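Local structure of N-acetylglucosaminidase (Ostrinia furnacalis, 3NSN) at residues A[199-204]-A[504-509]; A[400-405]-A[422-427]. The protein hydrolyses beta-linked N-acetylglucosamine units one at a time from the non-reducing ends of chitooligosaccharides, preferring shorter substrates. All coordinates share one frame; numbering follows the deposited sequence.

Interaction 1: residues A[199-204]-A[504-509]; sequences NYYSIE and EQSDTS. With TMX (2-deoxy-2-(trimethylammonio)-beta-D-glucopyranose), chain B.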
ATOM      1  N   ASN A 199       1.988  12.448   9.826  1.00 16.09           N
ATOM      2  CA  ASN A 199       3.127  12.058   9.049  1.00 16.12           C
ATOM      3  C   ASN A 199       3.197  13.028   7.864  1.00 16.12           C
ATOM      4  O   ASN A 199       2.184  13.547   7.435  1.00 16.12           O
ATOM      5  CB  ASN A 199       3.052  10.587   8.610  1.00 15.95           C
ATOM      6  CG  ASN A 199       3.628   9.616   9.616  1.00 16.26           C
ATOM      7  OD1 ASN A 199       4.764   9.708   9.987  1.00 15.92           O
ATOM      8  ND2 ASN A 199       2.866   8.683  10.008  1.00 15.04           N
ATOM      9  N   TYR A 200       4.390  13.314   7.399  1.00 15.91           N
ATOM     10  CA  TYR A 200       4.614  14.169   6.260  1.00 15.82           C
ATOM     11  C   TYR A 200       4.339  13.506   4.900  1.00 16.07           C
ATOM     12  O   TYR A 200       4.581  12.360   4.700  1.00 15.92           O
ATOM     13  CB  TYR A 200       6.012  14.759   6.296  1.00 15.93           C
ATOM     14  CG  TYR A 200       6.320  15.793   5.268  1.00 15.12           C
ATOM     15  CD1 TYR A 200       6.986  15.462   4.147  1.00 14.90           C
ATOM     16  CD2 TYR A 200       5.936  17.088   5.414  1.00 15.34           C
ATOM     17  CE1 TYR A 200       7.282  16.334   3.249  1.00 15.71           C
ATOM     18  CE2 TYR A 200       6.240  17.984   4.501  1.00 15.87           C
ATOM     19  CZ  TYR A 200       6.900  17.601   3.400  1.00 15.36           C
ATOM     20  OH  TYR A 200       7.214  18.469   2.479  1.00 18.40           O
ATOM     21  N   TYR A 201       3.832  14.274   3.980  1.00 16.48           N
ATOM     22  CA  TYR A 201       3.606  13.838   2.640  1.00 16.80           C
ATOM     23  C   TYR A 201       4.337  14.736   1.691  1.00 17.31           C
ATOM     24  O   TYR A 201       4.199  15.910   1.734  1.00 17.36           O
ATOM     25  CB  TYR A 201       2.116  13.839   2.307  1.00 16.62           C
ATOM     26  CG  TYR A 201       1.286  12.774   2.963  1.00 16.09           C
ATOM     27  CD1 TYR A 201       0.770  11.723   2.248  1.00 15.89           C
ATOM     28  CD2 TYR A 201       0.998  12.838   4.306  1.00 16.30           C
ATOM     29  CE1 TYR A 201       0.022  10.793   2.841  1.00 15.95           C
ATOM     30  CE2 TYR A 201       0.282  11.895   4.907  1.00 15.12           C
ATOM     31  CZ  TYR A 201      -0.227  10.873   4.181  1.00 15.99           C
ATOM     32  OH  TYR A 201      -0.980   9.977   4.796  1.00 15.37           O
ATOM     33  N   SER A 202       5.090  14.151   0.800  1.00 17.96           N
ATOM     34  CA  SER A 202       5.868  14.926  -0.121  1.00 18.67           C
ATOM     35  C   SER A 202       4.947  15.738  -0.989  1.00 19.08           C
ATOM     36  O   SER A 202       3.899  15.292  -1.301  1.00 19.11           O
ATOM     37  CB  SER A 202       6.739  14.044  -0.988  1.00 18.33           C
ATOM     38  OG  SER A 202       5.995  13.342  -1.879  1.00 19.23           O
ATOM     39  N   ILE A 203       5.354  16.908  -1.407  1.00 19.64           N
ATOM     40  CA  ILE A 203       4.465  17.627  -2.267  1.00 20.11           C
ATOM     41  C   ILE A 203       4.170  16.942  -3.614  1.00 20.28           C
ATOM     42  O   ILE A 203       3.134  17.155  -4.174  1.00 20.45           O
ATOM     43  CB  ILE A 203       4.708  19.150  -2.333  1.00 20.58           C
ATOM     44  CG1 ILE A 203       5.282  19.559  -3.620  1.00 21.16           C
ATOM     45  CG2 ILE A 203       5.560  19.638  -1.215  1.00 20.82           C
ATOM     46  CD1 ILE A 203       4.330  19.995  -4.454  1.00 22.54           C
ATOM     47  N   GLU A 204       5.078  16.116  -4.109  1.00 20.08           N
ATOM     48  CA  GLU A 204       4.868  15.367  -5.330  1.00 20.32           C
ATOM     49  C   GLU A 204       3.702  14.397  -5.141  1.00 19.49           C
ATOM     50  O   GLU A 204       2.881  14.272  -5.970  1.00 19.41           O
ATOM     51  CB  GLU A 204       6.146  14.648  -5.758  1.00 20.50           C
ATOM     52  CG  GLU A 204       5.953  13.380  -6.529  1.00 24.31           C
ATOM     53  CD  GLU A 204       7.251  12.621  -6.911  1.00 29.12           C
ATOM     54  OE1 GLU A 204       7.296  12.088  -8.023  1.00 31.00           O
ATOM     55  OE2 GLU A 204       8.201  12.531  -6.117  1.00 31.55           O
ATOM     56  N   GLU A 504      -1.797   8.624  11.098  1.00 16.51           N
ATOM     57  CA  GLU A 504      -1.073   8.035  12.170  1.00 17.20           C
ATOM     58  C   GLU A 504      -0.318   6.859  11.595  1.00 17.39           C
ATOM     59  O   GLU A 504       0.723   6.573  12.017  1.00 17.56           O
ATOM     60  CB  GLU A 504      -1.989   7.602  13.292  1.00 16.88           C
ATOM     61  CG  GLU A 504      -2.555   8.732  14.117  1.00 17.26           C
ATOM     62  CD  GLU A 504      -3.891   9.266  13.632  1.00 16.92           C
ATOM     63  OE1 GLU A 504      -4.250   9.081  12.515  1.00 16.66           O
ATOM     64  OE2 GLU A 504      -4.539   9.920  14.387  1.00 17.28           O
ATOM     65  N   GLN A 505      -0.892   6.216  10.605  1.00 17.24           N
ATOM     66  CA  GLN A 505      -0.344   5.098   9.931  1.00 17.39           C
ATOM     67  C   GLN A 505      -0.301   5.247   8.432  1.00 17.32           C
ATOM     68  O   GLN A 505      -0.528   4.310   7.748  1.00 17.59           O
ATOM     69  CB  GLN A 505      -1.113   3.874  10.309  1.00 17.62           C
ATOM     70  CG  GLN A 505      -0.987   3.554  11.743  1.00 18.27           C
ATOM     71  CD  GLN A 505      -1.817   2.425  12.146  1.00 19.27           C
ATOM     72  OE1 GLN A 505      -2.940   2.596  12.360  1.00 21.08           O
ATOM     73  NE2 GLN A 505      -1.268   1.271  12.232  1.00 18.96           N
ATOM     74  N   SER A 506      -0.083   6.445   7.962  1.00 17.01           N
ATOM     75  CA  SER A 506       0.042   6.721   6.567  1.00 17.20           C
ATOM     76  C   SER A 506       0.963   7.915   6.296  1.00 16.94           C
ATOM     77  O   SER A 506       0.991   8.853   7.017  1.00 17.34           O
ATOM     78  CB  SER A 506      -1.327   6.983   5.944  1.00 17.07           C
ATOM     79  OG  SER A 506      -1.269   7.056   4.555  1.00 17.46           O
ATOM     80  N   ASP A 507       1.637   7.839   5.176  1.00 16.85           N
ATOM     81  CA  ASP A 507       2.522   8.849   4.660  1.00 16.76           C
ATOM     82  C   ASP A 507       2.660   8.762   3.130  1.00 16.83           C
ATOM     83  O   ASP A 507       1.874   8.146   2.487  1.00 17.28           O
ATOM     84  CB  ASP A 507       3.885   8.859   5.383  1.00 16.42           C
ATOM     85  CG  ASP A 507       4.808   7.678   5.015  1.00 16.18           C
ATOM     86  OD1 ASP A 507       4.442   6.796   4.248  1.00 15.60           O
ATOM     87  OD2 ASP A 507       5.899   7.673   5.538  1.00 16.76           O
ATOM     88  N   THR A 508       3.722   9.332   2.620  1.00 17.02           N
ATOM     89  CA  THR A 508       4.004   9.464   1.217  1.00 17.28           C
ATOM     90  C   THR A 508       4.003   8.083   0.602  1.00 17.31           C
ATOM     91  O   THR A 508       3.451   7.903  -0.387  1.00 17.29           O
ATOM     92  CB  THR A 508       5.448  10.056   0.998  1.00 17.13           C
ATOM     93  OG1 THR A 508       5.587  11.334   1.589  1.00 17.32           O
ATOM     94  CG2 THR A 508       5.842  10.108  -0.432  1.00 17.34           C
ATOM     95  N   SER A 509       4.601   7.127   1.258  1.00 17.34           N
ATOM     96  CA  SER A 509       4.733   5.785   0.757  1.00 17.34           C
ATOM     97  C   SER A 509       3.436   5.015   0.512  1.00 17.23           C
ATOM     98  O   SER A 509       3.354   4.311  -0.408  1.00 17.34           O
ATOM     99  CB  SER A 509       5.656   4.958   1.666  1.00 17.25           C
ATOM    100  OG  SER A 509       6.963   5.285   1.506  1.00 17.32           O
TER
HETATM  101  C1  TMX B   4     -10.157  10.577  15.696  1.00 22.88           C
HETATM  102  C2  TMX B   4      -9.853  12.088  15.389  1.00 22.92           C
HETATM  103  N2  TMX B   4     -11.016  12.856  14.824  1.00 23.83           N
HETATM  104  C3  TMX B   4      -8.519  12.254  14.581  1.00 22.55           C
HETATM  105  O3  TMX B   4      -7.640  13.168  15.265  1.00 21.98           O
HETATM  106  C4  TMX B   4      -7.793  10.925  14.363  1.00 21.69           C
HETATM  107  O4  TMX B   4      -6.666  11.156  13.507  1.00 21.56           O
HETATM  108  C5  TMX B   4      -8.754   9.914  13.722  1.00 21.98           C
HETATM  109  O5  TMX B   4      -9.944   9.692  14.543  1.00 22.17           O
HETATM  110  C6  TMX B   4      -8.065   8.572  13.491  1.00 21.15           C
HETATM  111  O6  TMX B   4      -8.940   7.728  12.730  1.00 21.91           O
HETATM  112  C7  TMX B   4     -12.097  12.979  15.810  1.00 23.23           C
HETATM  113  C8  TMX B   4     -11.611  12.258  13.617  1.00 22.43           C
HETATM  114  C9  TMX B   4     -10.627  14.235  14.475  1.00 23.09           C
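Tyr201 lies flat under the backbone of Asp507, joining two loops of the (beta/alpha)8 TIM barrel of this family 20 glycosidase. Residues 199-204 follow strand 189-195 and lead into helix 203-215. Residues 504-509 follow strand 494-501. These two strands are neighbours, so the contact sits where the first and last units of the barrel meet.

The tight part surrounds the buried Tyr201 ring. Asp507 CA makes a CH-pi contact with one face, 3.7 Å from the ring centroid and 23° off the ring normal. The CG of Tyr201 stands beside its own backbone N (chi1 -72°), and the ring reaches along the other segment as far as Ser506. There Tyr201 OH and Ser506 OG share a hydrogen bond of 2.9 Å. Both hydroxyls have further partners, Ser503 for Tyr201 and Thr510 for Ser506. Asn199 is also buried. Its CB packs 3.8 Å from Asp507 CB, while its ND2 bonds to the backbone O of Ser503 and its OD1 to Glu561 of the second subunit.

The Ser202-Thr508 end is more open to solvent, both residues being partly exposed, yet it is still pinned by a bond. Ser202 N donates to Thr508 OG1 at 3.0 Å, with an N-H...O angle of 151°. Ser202 OG lies 3.5 Å from the Thr508 methyl CG2, and this serine is the N-cap of helix 203-215. Asp507, also partly exposed, sends its carboxylate to a salt bridge with Arg545 of the second subunit.

At the other end, the CB of buried Glu504 is directed away from residues 199-204, and the side chain serves the substrate pocket. Its chain bends at CG, and OE2 accepts a 2.6 Å hydrogen bond from O4 of the TMX sugar.

Interaction 2: residues A[400-405]-A[422-427]; sequences ILWTST and IIQVWT. With TMX (2-deoxy-2-(trimethylammonio)-beta-D-glucopyranose), chain B; NAG (2-acetamido-2-deoxy-beta-D-glucopyranose), chain C.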
ATOM      1  N   ILE A 400     -16.188  25.452   8.787  1.00 21.75           N
ATOM      2  CA  ILE A 400     -16.494  24.064   9.079  1.00 21.42           C
ATOM      3  C   ILE A 400     -15.928  23.628  10.421  1.00 21.56           C
ATOM      4  O   ILE A 400     -14.830  23.951  10.771  1.00 21.35           O
ATOM      5  CB  ILE A 400     -15.870  23.106   8.042  1.00 21.55           C
ATOM      6  CG1 ILE A 400     -16.206  23.481   6.598  1.00 21.64           C
ATOM      7  CG2 ILE A 400     -16.273  21.723   8.316  1.00 21.24           C
ATOM      8  CD1 ILE A 400     -15.548  22.676   5.589  1.00 21.85           C
ATOM      9  N   LEU A 401     -16.713  22.902  11.158  1.00 21.58           N
ATOM     10  CA  LEU A 401     -16.340  22.285  12.395  1.00 21.72           C
ATOM     11  C   LEU A 401     -16.791  20.847  12.357  1.00 22.03           C
ATOM     12  O   LEU A 401     -17.754  20.553  11.735  1.00 21.67           O
ATOM     13  CB  LEU A 401     -17.010  22.993  13.566  1.00 21.74           C
ATOM     14  CG  LEU A 401     -16.347  24.044  14.438  1.00 21.70           C
ATOM     15  CD1 LEU A 401     -15.514  24.931  13.686  1.00 20.83           C
ATOM     16  CD2 LEU A 401     -17.401  24.781  15.151  1.00 21.44           C
ATOM     17  N   TRP A 402     -16.077  19.970  13.036  1.00 22.47           N
ATOM     18  CA  TRP A 402     -16.469  18.594  13.175  1.00 23.29           C
ATOM     19  C   TRP A 402     -17.635  18.431  14.135  1.00 23.90           C
ATOM     20  O   TRP A 402     -17.868  19.262  14.954  1.00 24.10           O
ATOM     21  CB  TRP A 402     -15.316  17.754  13.713  1.00 23.31           C
ATOM     22  CG  TRP A 402     -14.218  17.540  12.806  1.00 23.53           C
ATOM     23  CD1 TRP A 402     -13.037  18.153  12.821  1.00 23.18           C
ATOM     24  CD2 TRP A 402     -14.175  16.630  11.742  1.00 23.92           C
ATOM     25  NE1 TRP A 402     -12.253  17.693  11.848  1.00 23.10           N
ATOM     26  CE2 TRP A 402     -12.937  16.747  11.157  1.00 23.91           C
ATOM     27  CE3 TRP A 402     -15.074  15.722  11.221  1.00 24.47           C
ATOM     28  CZ2 TRP A 402     -12.579  16.009  10.068  1.00 24.43           C
ATOM     29  CZ3 TRP A 402     -14.708  14.986  10.182  1.00 25.74           C
ATOM     30  CH2 TRP A 402     -13.481  15.119   9.611  1.00 25.44           C
ATOM     31  N   THR A 403     -18.340  17.324  14.042  1.00 24.72           N
ATOM     32  CA  THR A 403     -19.277  16.965  15.072  1.00 25.35           C
ATOM     33  C   THR A 403     -18.481  16.738  16.343  1.00 25.78           C
ATOM     34  O   THR A 403     -17.445  16.148  16.327  1.00 25.96           O
ATOM     35  CB  THR A 403     -20.110  15.703  14.768  1.00 25.39           C
ATOM     36  OG1 THR A 403     -19.291  14.681  14.247  1.00 25.77           O
ATOM     37  CG2 THR A 403     -21.168  15.978  13.835  1.00 25.53           C
ATOM     38  N   SER A 404     -19.006  17.232  17.431  1.00 26.29           N
ATOM     39  CA  SER A 404     -18.390  17.212  18.728  1.00 26.88           C
ATOM     40  C   SER A 404     -19.395  17.506  19.811  1.00 27.63           C
ATOM     41  O   SER A 404     -20.533  17.658  19.555  1.00 27.73           O
ATOM     42  CB  SER A 404     -17.337  18.275  18.802  1.00 26.66           C
ATOM     43  OG  SER A 404     -17.873  19.553  18.784  1.00 25.94           O
ATOM     44  N   THR A 405     -18.915  17.644  21.018  1.00 28.44           N
ATOM     45  CA  THR A 405     -19.706  18.048  22.167  1.00 29.51           C
ATOM     46  C   THR A 405     -20.293  19.433  21.986  1.00 29.88           C
ATOM     47  O   THR A 405     -21.376  19.662  22.349  1.00 30.50           O
ATOM     48  CB  THR A 405     -18.895  17.985  23.456  1.00 29.36           C
ATOM     49  OG1 THR A 405     -18.625  16.644  23.778  1.00 29.84           O
ATOM     50  CG2 THR A 405     -19.643  18.549  24.547  1.00 29.90           C
ATOM     51  N   ILE A 422     -20.850  25.086   8.700  1.00 25.34           N
ATOM     52  CA  ILE A 422     -21.071  23.779   8.108  1.00 24.57           C
ATOM     53  C   ILE A 422     -20.528  22.714   9.056  1.00 24.24           C
ATOM     54  O   ILE A 422     -19.501  22.875   9.626  1.00 24.18           O
ATOM     55  CB  ILE A 422     -20.339  23.705   6.786  1.00 24.63           C
ATOM     56  CG1 ILE A 422     -20.883  24.726   5.820  1.00 23.77           C
ATOM     57  CG2 ILE A 422     -20.256  22.285   6.232  1.00 24.66           C
ATOM     58  CD1 ILE A 422     -20.044  24.903   4.670  1.00 23.80           C
ATOM     59  N   ILE A 423     -21.235  21.634   9.229  1.00 23.76           N
ATOM     60  CA  ILE A 423     -20.814  20.603  10.121  1.00 23.24           C
ATOM     61  C   ILE A 423     -20.370  19.318   9.416  1.00 23.44           C
ATOM     62  O   ILE A 423     -21.077  18.768   8.597  1.00 23.33           O
ATOM     63  CB  ILE A 423     -21.924  20.248  11.108  1.00 23.45           C
ATOM     64  CG1 ILE A 423     -22.629  21.487  11.641  1.00 22.57           C
ATOM     65  CG2 ILE A 423     -21.420  19.414  12.211  1.00 22.42           C
ATOM     66  CD1 ILE A 423     -21.865  22.266  12.585  1.00 22.21           C
ATOM     67  N   GLN A 424     -19.189  18.860   9.782  1.00 23.23           N
ATOM     68  CA  GLN A 424     -18.613  17.681   9.214  1.00 23.19           C
ATOM     69  C   GLN A 424     -18.878  16.538  10.127  1.00 23.36           C
ATOM     70  O   GLN A 424     -18.495  16.545  11.230  1.00 23.66           O
ATOM     71  CB  GLN A 424     -17.135  17.861   8.928  1.00 22.98           C
ATOM     72  CG  GLN A 424     -16.466  16.670   8.267  1.00 22.22           C
ATOM     73  CD  GLN A 424     -15.191  16.963   7.483  1.00 21.68           C
ATOM     74  OE1 GLN A 424     -14.511  17.940   7.660  1.00 20.06           O
ATOM     75  NE2 GLN A 424     -14.889  16.065   6.605  1.00 21.73           N
ATOM     76  N   VAL A 425     -19.578  15.552   9.613  1.00 23.60           N
ATOM     77  CA  VAL A 425     -20.006  14.419  10.370  1.00 24.12           C
ATOM     78  C   VAL A 425     -19.049  13.231  10.253  1.00 24.66           C
ATOM     79  O   VAL A 425     -18.858  12.727   9.209  1.00 24.69           O
ATOM     80  CB  VAL A 425     -21.375  13.953   9.854  1.00 24.04           C
ATOM     81  CG1 VAL A 425     -21.798  12.791  10.569  1.00 23.83           C
ATOM     82  CG2 VAL A 425     -22.365  15.004   9.991  1.00 24.00           C
ATOM     83  N   TRP A 426     -18.475  12.815  11.359  1.00 25.49           N
ATOM     84  CA  TRP A 426     -17.636  11.618  11.445  1.00 26.49           C
ATOM     85  C   TRP A 426     -18.261  10.528  12.318  1.00 27.35           C
ATOM     86  O   TRP A 426     -17.644   9.567  12.650  1.00 27.74           O
ATOM     87  CB  TRP A 426     -16.210  11.942  11.903  1.00 26.26           C
ATOM     88  CG  TRP A 426     -16.115  12.467  13.279  1.00 25.92           C
ATOM     89  CD1 TRP A 426     -16.432  13.681  13.675  1.00 25.02           C
ATOM     90  CD2 TRP A 426     -15.667  11.784  14.434  1.00 25.73           C
ATOM     91  NE1 TRP A 426     -16.260  13.821  14.990  1.00 25.56           N
ATOM     92  CE2 TRP A 426     -15.779  12.663  15.495  1.00 25.42           C
ATOM     93  CE3 TRP A 426     -15.188  10.513  14.676  1.00 25.69           C
ATOM     94  CZ2 TRP A 426     -15.439  12.326  16.763  1.00 25.45           C
ATOM     95  CZ3 TRP A 426     -14.854  10.182  15.933  1.00 25.21           C
ATOM     96  CH2 TRP A 426     -14.978  11.075  16.964  1.00 25.13           C
ATOM     97  N   THR A 427     -19.500  10.712  12.697  1.00 28.26           N
ATOM     98  CA  THR A 427     -20.237   9.703  13.462  1.00 29.27           C
ATOM     99  C   THR A 427     -20.688   8.625  12.517  1.00 29.95           C
ATOM    100  O   THR A 427     -20.474   8.726  11.376  1.00 29.94           O
ATOM    101  CB  THR A 427     -21.525  10.242  14.098  1.00 29.15           C
ATOM    102  OG1 THR A 427     -22.392  10.745  13.096  1.00 29.24           O
ATOM    103  CG2 THR A 427     -21.275  11.310  15.073  1.00 29.36           C
TER
HETATM  104  C1  TMX B   4     -10.157  10.577  15.696  1.00 22.88           C
HETATM  105  C2  TMX B   4      -9.853  12.088  15.389  1.00 22.92           C
HETATM  106  N2  TMX B   4     -11.016  12.856  14.824  1.00 23.83           N
HETATM  107  C3  TMX B   4      -8.519  12.254  14.581  1.00 22.55           C
HETATM  108  O3  TMX B   4      -7.640  13.168  15.265  1.00 21.98           O
HETATM  109  C4  TMX B   4      -7.793  10.925  14.363  1.00 21.69           C
HETATM  110  O4  TMX B   4      -6.666  11.156  13.507  1.00 21.56           O
HETATM  111  C5  TMX B   4      -8.754   9.914  13.722  1.00 21.98           C
HETATM  112  O5  TMX B   4      -9.944   9.692  14.543  1.00 22.17           O
HETATM  113  C6  TMX B   4      -8.065   8.572  13.491  1.00 21.15           C
HETATM  114  O6  TMX B   4      -8.940   7.728  12.730  1.00 21.91           O
HETATM  115  C7  TMX B   4     -12.097  12.979  15.810  1.00 23.23           C
HETATM  116  C8  TMX B   4     -11.611  12.258  13.617  1.00 22.43           C
HETATM  117  C9  TMX B   4     -10.627  14.235  14.475  1.00 23.09           C
HETATM  118  C1  NAG C   3      -9.173   6.991  19.542  1.00 29.30           C
HETATM  119  C2  NAG C   3      -7.969   7.151  18.600  1.00 27.39           C
HETATM  120  C3  NAG C   3      -8.022   8.499  17.854  1.00 26.59           C
HETATM  121  C4  NAG C   3      -9.411   8.799  17.250  1.00 25.44           C
HETATM  122  C5  NAG C   3     -10.504   8.531  18.298  1.00 26.96           C
HETATM  123  C6  NAG C   3     -11.891   8.610  17.670  1.00 27.34           C
HETATM  124  C7  NAG C   3      -5.906   6.017  19.424  1.00 26.77           C
HETATM  125  C8  NAG C   3      -6.307   4.831  18.563  1.00 24.11           C
HETATM  126  N2  NAG C   3      -6.733   7.081  19.398  1.00 26.24           N
HETATM  127  O3  NAG C   3      -7.027   8.535  16.807  1.00 26.19           O
HETATM  128  O4  NAG C   3      -9.401  10.182  16.876  1.00 23.67           O
HETATM  129  O5  NAG C   3     -10.386   7.196  18.815  1.00 27.51           O
HETATM  130  O6  NAG C   3     -12.860   8.644  18.707  1.00 28.45           O
HETATM  131  O7  NAG C   3      -4.875   5.964  20.102  1.00 28.32           O
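Trp402 and Gln424 lie side by side in the core of the TIM barrel, on neighbouring parallel strands 399-402 and 421-425. The strands belong to one beta-alpha-beta unit, with helix 412-415 in the connection.

Backbone bonds set the register. Leu401 N donates to Ile422 O at 3.2 Å, Gln424 N to Leu401 O at 3.0 Å, and Thr403 N to Gln424 O at 2.9 Å.

Apolar packing occurs on both faces of the sheet. Ile400 CG1 meets Ile422 CB at 4.1 Å on the face that also carries Trp402 and Gln424. On the side of Ile423, its CG2 meets the methyl CG2 of Thr403, just past the strand, at 3.8 Å.

Flat groups meet further along. The Gln424 amide covers one face of the Trp402 ring, their planes 16° apart. Gln424 OE1 is bonded by His341, and its NE2 by Glu498 and Ser447, so the buried amide is fixed in rotation. The Trp402 and Trp426 rings are nearly perpendicular and meet obliquely.

Trp426 lines the sugar site. Its CG sits between the backbone N and the carbonyl carbon (chi1 65°), and the indole turns across the end of strand 399-402. A trimethylammonium methyl of TMX, C7, packs over one face, 3.5 Å from CZ2. With an alanine in place of Trp426, the methyl would probably lose the ring face it packs on, and Thr403 O its indole donor. In the tryptophan, the ring is tied at its edge: NE1 donates nearly in the ring plane to Thr403 O, at 2.9 Å and an N-H...O angle of 161°.

Both interactions belong to the same TIM barrel and both reach TMX, but they lie about 25 Å apart between centres and do not touch. Interaction 2 is core: it pairs adjacent strands through regular backbone bonds, and its buried Gln424 amide is bonded by other residues of the barrel. Interaction 1 is partly buried and joins loops after strands 189-195 and 494-501. It relies on hydroxyls and a tyrosine face, and several of its residues meet the second subunit, whereas no other protein chain touches interaction 2. At the sugar their chemistry also differs. Glu504 takes a hydroxyl by a hydrogen bond, while Trp426 offers a ring face to the methylated ammonium group.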